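Local coordinates for RimK-related lysine biosynthesis protein (Thermococcus kodakarensis, PDB 5K2M), which binds ADP and magnesium ions in an ATP-grasp domain and probably works as an ATP-dependent ligase of the LysX type in amino-acid biosynthesis, at residues S74-I77 and F78-D82; E203-D207 and P208-E212; F231-K235 and G236-N240. All coordinates share one frame; numbering follows the deposited sequence.

Contact 1 (S74-I77 and F78-D82); sequences SRLI and FEAGD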
loop_
_atom_site.group_PDB
_atom_site.type_symbol
_atom_site.label_atom_id
_atom_site.label_comp_id
_atom_site.label_asym_id
_atom_site.label_seq_id
_atom_site.Cartn_x
_atom_site.Cartn_y
_atom_site.Cartn_z
ATOM N N SER A 74 6.468 -9.886 -36.272
ATOM C CA SER A 74 6.592 -8.495 -35.866
ATOM C C SER A 74 7.989 -7.930 -36.149
ATOM O O SER A 74 8.132 -6.790 -36.593
ATOM C CB SER A 74 6.214 -8.298 -34.389
ATOM O OG SER A 74 7.050 -9.030 -33.517
ATOM N N ARG A 75 9.015 -8.725 -35.899
ATOM C CA ARG A 75 10.380 -8.317 -36.203
ATOM C C ARG A 75 10.560 -7.998 -37.703
ATOM O O ARG A 75 11.105 -6.963 -38.054
ATOM C CB ARG A 75 11.371 -9.396 -35.728
ATOM C CG ARG A 75 12.836 -9.124 -36.050
ATOM C CD ARG A 75 13.276 -9.865 -37.313
ATOM N NE ARG A 75 14.541 -9.378 -37.879
ATOM C CZ ARG A 75 15.153 -9.899 -38.946
ATOM N NH1 ARG A 75 14.632 -10.940 -39.593
ATOM N NH2 ARG A 75 16.300 -9.377 -39.370
ATOM N N LEU A 76 10.105 -8.870 -38.589
ATOM C CA LEU A 76 10.268 -8.615 -40.024
ATOM C C LEU A 76 9.449 -7.417 -40.498
ATOM O O LEU A 76 9.948 -6.565 -41.255
ATOM C CB LEU A 76 9.939 -9.860 -40.859
ATOM C CG LEU A 76 10.261 -9.718 -42.351
ATOM C CD1 LEU A 76 11.712 -9.320 -42.582
ATOM C CD2 LEU A 76 9.981 -11.020 -43.052
ATOM N N ILE A 77 8.206 -7.315 -40.036
ATOM C CA ILE A 77 7.375 -6.174 -40.385
ATOM C C ILE A 77 8.048 -4.858 -39.962
ATOM O O ILE A 77 8.080 -3.903 -40.730
ATOM C CB ILE A 77 5.967 -6.269 -39.764
ATOM C CG1 ILE A 77 5.155 -7.383 -40.444
ATOM C CG2 ILE A 77 5.234 -4.933 -39.892
ATOM C CD1 ILE A 77 4.061 -7.958 -39.566
ATOM N N PHE A 78 8.614 -4.818 -38.761
ATOM C CA PHE A 78 9.303 -3.613 -38.323
ATOM C C PHE A 78 10.553 -3.320 -39.154
ATOM O O PHE A 78 10.731 -2.213 -39.622
ATOM C CB PHE A 78 9.709 -3.675 -36.843
ATOM C CG PHE A 78 10.612 -2.542 -36.451
ATOM C CD1 PHE A 78 10.171 -1.224 -36.584
ATOM C CD2 PHE A 78 11.924 -2.773 -36.064
ATOM C CE1 PHE A 78 11.009 -0.159 -36.273
ATOM C CE2 PHE A 78 12.758 -1.720 -35.734
ATOM C CZ PHE A 78 12.305 -0.413 -35.842
ATOM N N GLU A 79 11.429 -4.307 -39.318
ATOM C CA GLU A 79 12.693 -4.042 -39.992
ATOM C C GLU A 79 12.536 -3.847 -41.486
ATOM O O GLU A 79 13.039 -2.863 -42.034
ATOM C CB GLU A 79 13.729 -5.116 -39.680
ATOM C CG GLU A 79 14.073 -5.137 -38.205
ATOM C CD GLU A 79 15.551 -5.311 -37.915
ATOM O OE1 GLU A 79 16.396 -5.193 -38.838
ATOM O OE2 GLU A 79 15.857 -5.564 -36.730
ATOM N N ALA A 80 11.834 -4.757 -42.146
ATOM C CA ALA A 80 11.585 -4.606 -43.586
ATOM C C ALA A 80 10.759 -3.350 -43.902
ATOM O O ALA A 80 11.017 -2.667 -44.895
ATOM C CB ALA A 80 10.904 -5.849 -44.149
ATOM N N GLY A 81 9.790 -3.029 -43.043
ATOM C CA GLY A 81 8.882 -1.898 -43.286
ATOM C C GLY A 81 9.465 -0.508 -43.070
ATOM O O GLY A 81 8.812 0.487 -43.350
ATOM N N ASP A 82 10.681 -0.434 -42.548
ATOM C CA ASP A 82 11.339 0.829 -42.301
ATOM C C ASP A 82 12.468 0.992 -43.298
ATOM O O ASP A 82 13.355 0.141 -43.356
ATOM C CB ASP A 82 11.896 0.862 -40.872
ATOM C CG ASP A 82 12.439 2.215 -40.512
ATOM O OD1 ASP A 82 11.639 3.042 -40.049
ATOM O OD2 ASP A 82 13.635 2.483 -40.766
#
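Leu76 and Ala80 meet on the side of the short helix 74-80 that faces strand 225-233, about two turns of alpha-helix in this ATP-grasp protein. Successive i to i+4 backbone bonds carry the helix: Phe78 N, Glu79 N and Ala80 N donate to the carbonyls of Ser74, Arg75 and Leu76, and Gly81 N reaches Ile77 O at 3.0 Å with its N-H bent to 136°. Between side chains one turn apart the touch is light. CD1 of Leu76 lies 3.9 Å from CB of Ala80, and both lean on Leu226 of strand 225-233, while Ile77 faces helix 53-65.

Arg75 and Glu79 run aslant of one another on another side, their guanidinium and carboxylate planes 63° apart. The opposite charges, too far apart for a salt bridge, probably attract only weakly; each group also has a partner elsewhere: Arg75 NH1 bonds Glu223 and Phe221 O, Glu79 OE1 bonds Arg89. Past the helix, Asp82 caps the next one through Phe85 N and also bonds Tyr58 of the second subunit. A bend at chi2 (-98°) swings the arginine chain toward Glu79, where its NE stops 4.2 Å from Glu79 OE2.

Contact 2 (E203-D207 and P208-E212); sequences EPCSD and PEVEE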
loop_
_atom_site.group_PDB
_atom_site.type_symbol
_atom_site.label_atom_id
_atom_site.label_comp_id
_atom_site.label_asym_id
_atom_site.label_seq_id
_atom_site.Cartn_x
_atom_site.Cartn_y
_atom_site.Cartn_z
ATOM N N GLU A 203 4.305 -5.631 -66.032
ATOM C CA GLU A 203 4.736 -6.417 -67.183
ATOM C C GLU A 203 5.637 -7.535 -66.633
ATOM O O GLU A 203 6.380 -7.288 -65.696
ATOM C CB GLU A 203 5.534 -5.516 -68.129
ATOM C CG GLU A 203 5.264 -5.699 -69.612
ATOM C CD GLU A 203 4.131 -4.831 -70.119
ATOM O OE1 GLU A 203 3.020 -4.915 -69.560
ATOM O OE2 GLU A 203 4.347 -4.073 -71.090
ATOM N N PRO A 204 5.584 -8.761 -67.202
ATOM C CA PRO A 204 6.386 -9.835 -66.590
ATOM C C PRO A 204 7.900 -9.628 -66.744
ATOM O O PRO A 204 8.352 -9.112 -67.764
ATOM C CB PRO A 204 5.922 -11.099 -67.332
ATOM C CG PRO A 204 5.406 -10.611 -68.638
ATOM C CD PRO A 204 4.956 -9.188 -68.465
ATOM N N CYS A 205 8.662 -9.992 -65.715
ATOM C CA CYS A 205 10.122 -9.853 -65.740
ATOM C C CYS A 205 10.796 -11.200 -65.571
ATOM O O CYS A 205 10.592 -11.875 -64.562
ATOM C CB CYS A 205 10.601 -8.927 -64.633
ATOM S SG CYS A 205 12.403 -8.889 -64.498
ATOM N N SER A 206 11.629 -11.561 -66.541
ATOM C CA SER A 206 12.259 -12.876 -66.578
ATOM C C SER A 206 13.791 -12.850 -66.559
ATOM O O SER A 206 14.437 -13.833 -66.916
ATOM C CB SER A 206 11.796 -13.620 -67.833
ATOM O OG SER A 206 11.848 -15.004 -67.580
ATOM N N ASP A 207 14.371 -11.729 -66.147
ATOM C CA ASP A 207 15.817 -11.607 -66.048
ATOM C C ASP A 207 16.358 -12.538 -64.936
ATOM O O ASP A 207 16.005 -12.371 -63.778
ATOM C CB ASP A 207 16.149 -10.145 -65.793
ATOM C CG ASP A 207 17.633 -9.872 -65.678
ATOM O OD1 ASP A 207 18.430 -10.818 -65.520
ATOM O OD2 ASP A 207 17.994 -8.678 -65.731
ATOM N N PRO A 208 17.210 -13.537 -65.291
ATOM C CA PRO A 208 17.768 -14.465 -64.276
ATOM C C PRO A 208 18.594 -13.774 -63.194
ATOM O O PRO A 208 18.720 -14.282 -62.075
ATOM C CB PRO A 208 18.659 -15.406 -65.098
ATOM C CG PRO A 208 18.948 -14.667 -66.366
ATOM C CD PRO A 208 17.739 -13.814 -66.638
ATOM N N GLU A 209 19.158 -12.623 -63.534
ATOM C CA GLU A 209 19.886 -11.805 -62.569
ATOM C C GLU A 209 19.010 -11.268 -61.432
ATOM O O GLU A 209 19.455 -11.192 -60.291
ATOM C CB GLU A 209 20.551 -10.638 -63.290
ATOM C CG GLU A 209 21.783 -10.108 -62.590
ATOM C CD GLU A 209 22.611 -9.230 -63.500
ATOM O OE1 GLU A 209 22.901 -9.663 -64.638
ATOM O OE2 GLU A 209 22.959 -8.107 -63.075
ATOM N N VAL A 210 17.767 -10.905 -61.727
ATOM C CA VAL A 210 16.917 -10.358 -60.675
ATOM C C VAL A 210 16.519 -11.465 -59.702
ATOM O O VAL A 210 16.371 -11.205 -58.503
ATOM C CB VAL A 210 15.687 -9.538 -61.172
ATOM C CG1 VAL A 210 16.015 -8.755 -62.433
ATOM C CG2 VAL A 210 14.445 -10.399 -61.349
ATOM N N GLU A 211 16.378 -12.694 -60.204
ATOM C CA GLU A 211 16.022 -13.825 -59.344
ATOM C C GLU A 211 17.063 -14.043 -58.252
ATOM O O GLU A 211 16.718 -14.143 -57.069
ATOM C CB GLU A 211 15.826 -15.119 -60.158
ATOM C CG GLU A 211 15.705 -16.369 -59.292
ATOM C CD GLU A 211 15.228 -17.598 -60.046
ATOM O OE1 GLU A 211 14.902 -17.487 -61.251
ATOM O OE2 GLU A 211 15.189 -18.682 -59.421
ATOM N N GLU A 212 18.326 -14.116 -58.656
ATOM C CA GLU A 212 19.428 -14.345 -57.725
ATOM C C GLU A 212 19.605 -13.189 -56.762
ATOM O O GLU A 212 19.823 -13.400 -55.574
ATOM C CB GLU A 212 20.731 -14.578 -58.489
ATOM C CG GLU A 212 21.936 -14.855 -57.604
ATOM C CD GLU A 212 23.217 -15.064 -58.397
ATOM O OE1 GLU A 212 24.286 -14.670 -57.884
ATOM O OE2 GLU A 212 23.161 -15.610 -59.529
#
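Asp207 and Glu209 meet at the start of helix 208-219, where Asp207 occupies the N-cap position and Pro208 supplies the first helical residue. Two hydrogen bonds define this start. The carboxylate oxygen Asp207 OD1 accepts from Glu209 N at 2.8 Å, and the donor comes from above the carboxylate plane, 39° out of it. CG of Asp207 stands opposite its own backbone N (chi1 -180°), which turns the carboxylate forward over the opening turn. The second bond runs from Val210 N to Asp207 O, 3.1 Å long, again with the donor well above the carbonyl plane. One residue thus takes up two of the N-H groups of the first turn, one with its side chain and one with its backbone.

The two like charges probably repel only mildly. The Asp207 and Glu209 side chains run side by side in the same direction, with their carboxylates turned 75° apart and OD1 of Asp207 4.7 Å from OE1 of Glu209. The positive end of the helix dipole probably eases the charge on the aspartate.

Apolar contacts fall to Val210. Its CG1 branch rests 3.6 Å from CB of Asp207, while CG2 approaches SG of Cys205 at 4.0 Å.

Cys205 belongs to the sheet side of the junction: its backbone bonds to Ala184, and its side chain lies on Ala184 and Tyr186 of strand 180-188. From the helix side, Glu209 and Val210 pack on Leu237, so the turn joins the edge strand 201-204 to a helix that leans on strand 236-243.

Contact 3 (F231-K235 and G236-N240); sequences FESEK and GLLVN. With ADP (adenosine-5'-diphosphate), chain O.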
loop_
_atom_site.group_PDB
_atom_site.type_symbol
_atom_site.label_atom_id
_atom_site.label_comp_id
_atom_site.label_asym_id
_atom_site.label_seq_id
_atom_site.Cartn_x
_atom_site.Cartn_y
_atom_site.Cartn_z
ATOM N N PHE A 231 16.156 -1.597 -58.776
ATOM C CA PHE A 231 16.397 -0.611 -59.833
ATOM C C PHE A 231 17.485 -1.070 -60.790
ATOM O O PHE A 231 18.528 -1.565 -60.361
ATOM C CB PHE A 231 16.890 0.724 -59.268
ATOM C CG PHE A 231 15.953 1.398 -58.298
ATOM C CD1 PHE A 231 14.621 1.038 -58.187
ATOM C CD2 PHE A 231 16.429 2.445 -57.510
ATOM C CE1 PHE A 231 13.787 1.691 -57.310
ATOM C CE2 PHE A 231 15.599 3.103 -56.624
ATOM C CZ PHE A 231 14.270 2.725 -56.523
ATOM N N GLU A 232 17.246 -0.879 -62.084
ATOM C CA GLU A 232 18.305 -0.978 -63.087
ATOM C C GLU A 232 18.994 0.375 -63.177
ATOM O O GLU A 232 18.325 1.406 -63.231
ATOM C CB GLU A 232 17.738 -1.361 -64.457
ATOM C CG GLU A 232 17.053 -2.723 -64.476
ATOM C CD GLU A 232 16.048 -2.866 -65.600
ATOM O OE1 GLU A 232 14.969 -2.233 -65.532
ATOM O OE2 GLU A 232 16.335 -3.620 -66.550
ATOM N N SER A 233 20.324 0.364 -63.174
ATOM C CA SER A 233 21.119 1.577 -63.305
ATOM C C SER A 233 22.355 1.276 -64.130
ATOM O O SER A 233 22.674 0.111 -64.369
ATOM C CB SER A 233 21.539 2.088 -61.927
ATOM O OG SER A 233 22.566 1.285 -61.385
ATOM N N GLU A 234 23.061 2.332 -64.534
ATOM C CA GLU A 234 24.313 2.201 -65.287
ATOM C C GLU A 234 25.363 1.357 -64.550
ATOM O O GLU A 234 26.291 0.855 -65.169
ATOM C CB GLU A 234 24.884 3.588 -65.656
ATOM C CG GLU A 234 25.360 4.439 -64.478
ATOM C CD GLU A 234 25.600 5.907 -64.840
ATOM O OE1 GLU A 234 25.968 6.193 -66.000
ATOM O OE2 GLU A 234 25.426 6.785 -63.958
ATOM N N LYS A 235 25.207 1.198 -63.236
ATOM C CA LYS A 235 26.104 0.351 -62.437
ATOM C C LYS A 235 25.482 -1.005 -62.079
ATOM O O LYS A 235 25.917 -1.659 -61.141
ATOM C CB LYS A 235 26.579 1.091 -61.170
ATOM C CG LYS A 235 25.485 1.726 -60.321
ATOM C CD LYS A 235 26.073 2.415 -59.100
ATOM C CE LYS A 235 25.048 3.326 -58.431
ATOM N NZ LYS A 235 25.523 3.843 -57.118
ATOM N N GLY A 236 24.481 -1.433 -62.843
ATOM C CA GLY A 236 23.821 -2.708 -62.597
ATOM C C GLY A 236 22.632 -2.580 -61.658
ATOM O O GLY A 236 22.175 -1.471 -61.338
ATOM N N LEU A 237 22.148 -3.728 -61.207
ATOM C CA LEU A 237 20.953 -3.793 -60.379
ATOM C C LEU A 237 21.233 -3.362 -58.937
ATOM O O LEU A 237 22.281 -3.676 -58.376
ATOM C CB LEU A 237 20.367 -5.204 -60.409
ATOM C CG LEU A 237 19.990 -5.720 -61.802
ATOM C CD1 LEU A 237 19.573 -7.181 -61.715
ATOM C CD2 LEU A 237 18.888 -4.881 -62.430
ATOM N N LEU A 238 20.292 -2.626 -58.357
ATOM C CA LEU A 238 20.388 -2.183 -56.968
ATOM C C LEU A 238 19.081 -2.513 -56.265
ATOM O O LEU A 238 18.000 -2.346 -56.846
ATOM C CB LEU A 238 20.619 -0.665 -56.891
ATOM C CG LEU A 238 21.699 -0.066 -57.792
ATOM C CD1 LEU A 238 21.476 1.421 -58.009
ATOM C CD2 LEU A 238 23.087 -0.334 -57.219
ATOM N N VAL A 239 19.183 -2.960 -55.017
ATOM C CA VAL A 239 18.005 -3.219 -54.206
ATOM C C VAL A 239 17.637 -1.927 -53.497
ATOM O O VAL A 239 18.466 -1.327 -52.836
ATOM C CB VAL A 239 18.246 -4.331 -53.177
ATOM C CG1 VAL A 239 16.987 -4.556 -52.346
ATOM C CG2 VAL A 239 18.661 -5.611 -53.885
ATOM N N ASN A 240 16.391 -1.502 -53.651
ATOM C CA ASN A 240 15.950 -0.228 -53.120
ATOM C C ASN A 240 15.275 -0.419 -51.770
ATOM O O ASN A 240 15.631 0.220 -50.774
ATOM C CB ASN A 240 14.989 0.452 -54.093
ATOM C CG ASN A 240 14.300 1.655 -53.474
ATOM O OD1 ASN A 240 14.952 2.504 -52.875
ATOM N ND2 ASN A 240 12.980 1.725 -53.603
HETATM P PB ADP O . 7.599 3.180 -51.436
HETATM O O1B ADP O . 7.278 2.393 -52.676
HETATM O O2B ADP O . 6.745 4.410 -51.243
HETATM O O3B ADP O . 7.691 2.376 -50.163
HETATM P PA ADP O . 10.138 3.407 -52.808
HETATM O O1A ADP O . 9.894 2.007 -53.336
HETATM O O2A ADP O . 11.510 3.669 -52.274
HETATM O O3A ADP O . 9.066 3.818 -51.685
HETATM O "O5'" ADP O . 9.844 4.474 -53.967
HETATM C "C5'" ADP O . 8.712 4.368 -54.801
HETATM C "C4'" ADP O . 9.138 4.432 -56.258
HETATM O "O4'" ADP O . 9.792 5.682 -56.510
HETATM C "C3'" ADP O . 10.106 3.345 -56.695
HETATM O "O3'" ADP O . 9.419 2.170 -57.155
HETATM C "C2'" ADP O . 10.863 4.045 -57.808
HETATM O "O2'" ADP O . 10.154 4.007 -59.044
HETATM C "C1'" ADP O . 10.908 5.489 -57.369
HETATM N N9 ADP O . 12.147 5.756 -56.624
HETATM C C8 ADP O . 12.317 5.654 -55.290
HETATM N N7 ADP O . 13.578 5.950 -54.927
HETATM C C5 ADP O . 14.239 6.237 -56.063
HETATM C C6 ADP O . 15.598 6.652 -56.406
HETATM N N6 ADP O . 16.530 6.807 -55.441
HETATM N N1 ADP O . 15.872 6.862 -57.709
HETATM C C2 ADP O . 14.958 6.709 -58.676
HETATM N N3 ADP O . 13.699 6.336 -58.444
HETATM C C4 ADP O . 13.293 6.100 -57.180
#
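Phe231 and Asn240 sit together in the ADP pocket of the ATP-grasp domain. CB of Asn240 lies over one face of the phenylalanine ring, 3.7 Å from its centroid, in a CH-pi contact offset toward the rim. The amide of Asn240 continues across that rim, its plane 24° from the ring plane. With chi1 at 169°, CG points away from the backbone N and carries the amide to the nucleotide, where ND2 gives ADP O2A a hydrogen bond of 2.8 Å that is almost straight at 170°. OD1 is taken by Gln162, so both ends of the amide are engaged and its rotation is fixed. The ring itself approaches the adenine obliquely, CE2 of Phe231 being 3.5 Å from ADP C5.

Both residues belong to the beta hairpin of strands 225-233 and 236-243. Phe231 and Leu238 form an antiparallel hydrogen-bonded pair, Phe231 N meeting Leu238 O at 2.8 Å, with the return bond from Leu238 N to Phe231 O. A type I turn from Ser233 to Gly236 reverses the chain, and the backbone angles at Gly236 suit glycine. Ser233 OG donates to Gly236 O at 2.8 Å, in the carbonyl plane; by accepting from Lys235 N it also forms an ST turn.

Beside the turn, the Glu232 and Leu237 side chains lie side by side, pointing the same way, CG of Glu232 3.5 Å from CD2 of Leu237, and the Glu232 carboxylate pairs with Arg170. Lys235 crosses Leu238 at about a right angle, CE lying 4.1 Å from CD1, and carries NZ to a salt bridge with Glu163.

How the contacts relate
Read from the N terminus, the three contacts are local and come in series, none enclosing or crossing another. Contact 1 comes first, on a short helix packed between helix 53-65 and strand 225-233; its nearest atoms lie about 8 Å from those of contact 3. Contact 2 marks the passage from strand 201-204 into helix 208-219. Contact 3 closes the hairpin that follows this helix. Contacts 2 and 3 touch directly: Leu237 CD1 lies 3.8 Å from Glu209 OE2 and 4.0 Å from Val210 CG1. Together these two tie the start of the helix to a five-stranded antiparallel sheet whose outermost strands are 201-204 and 236-243.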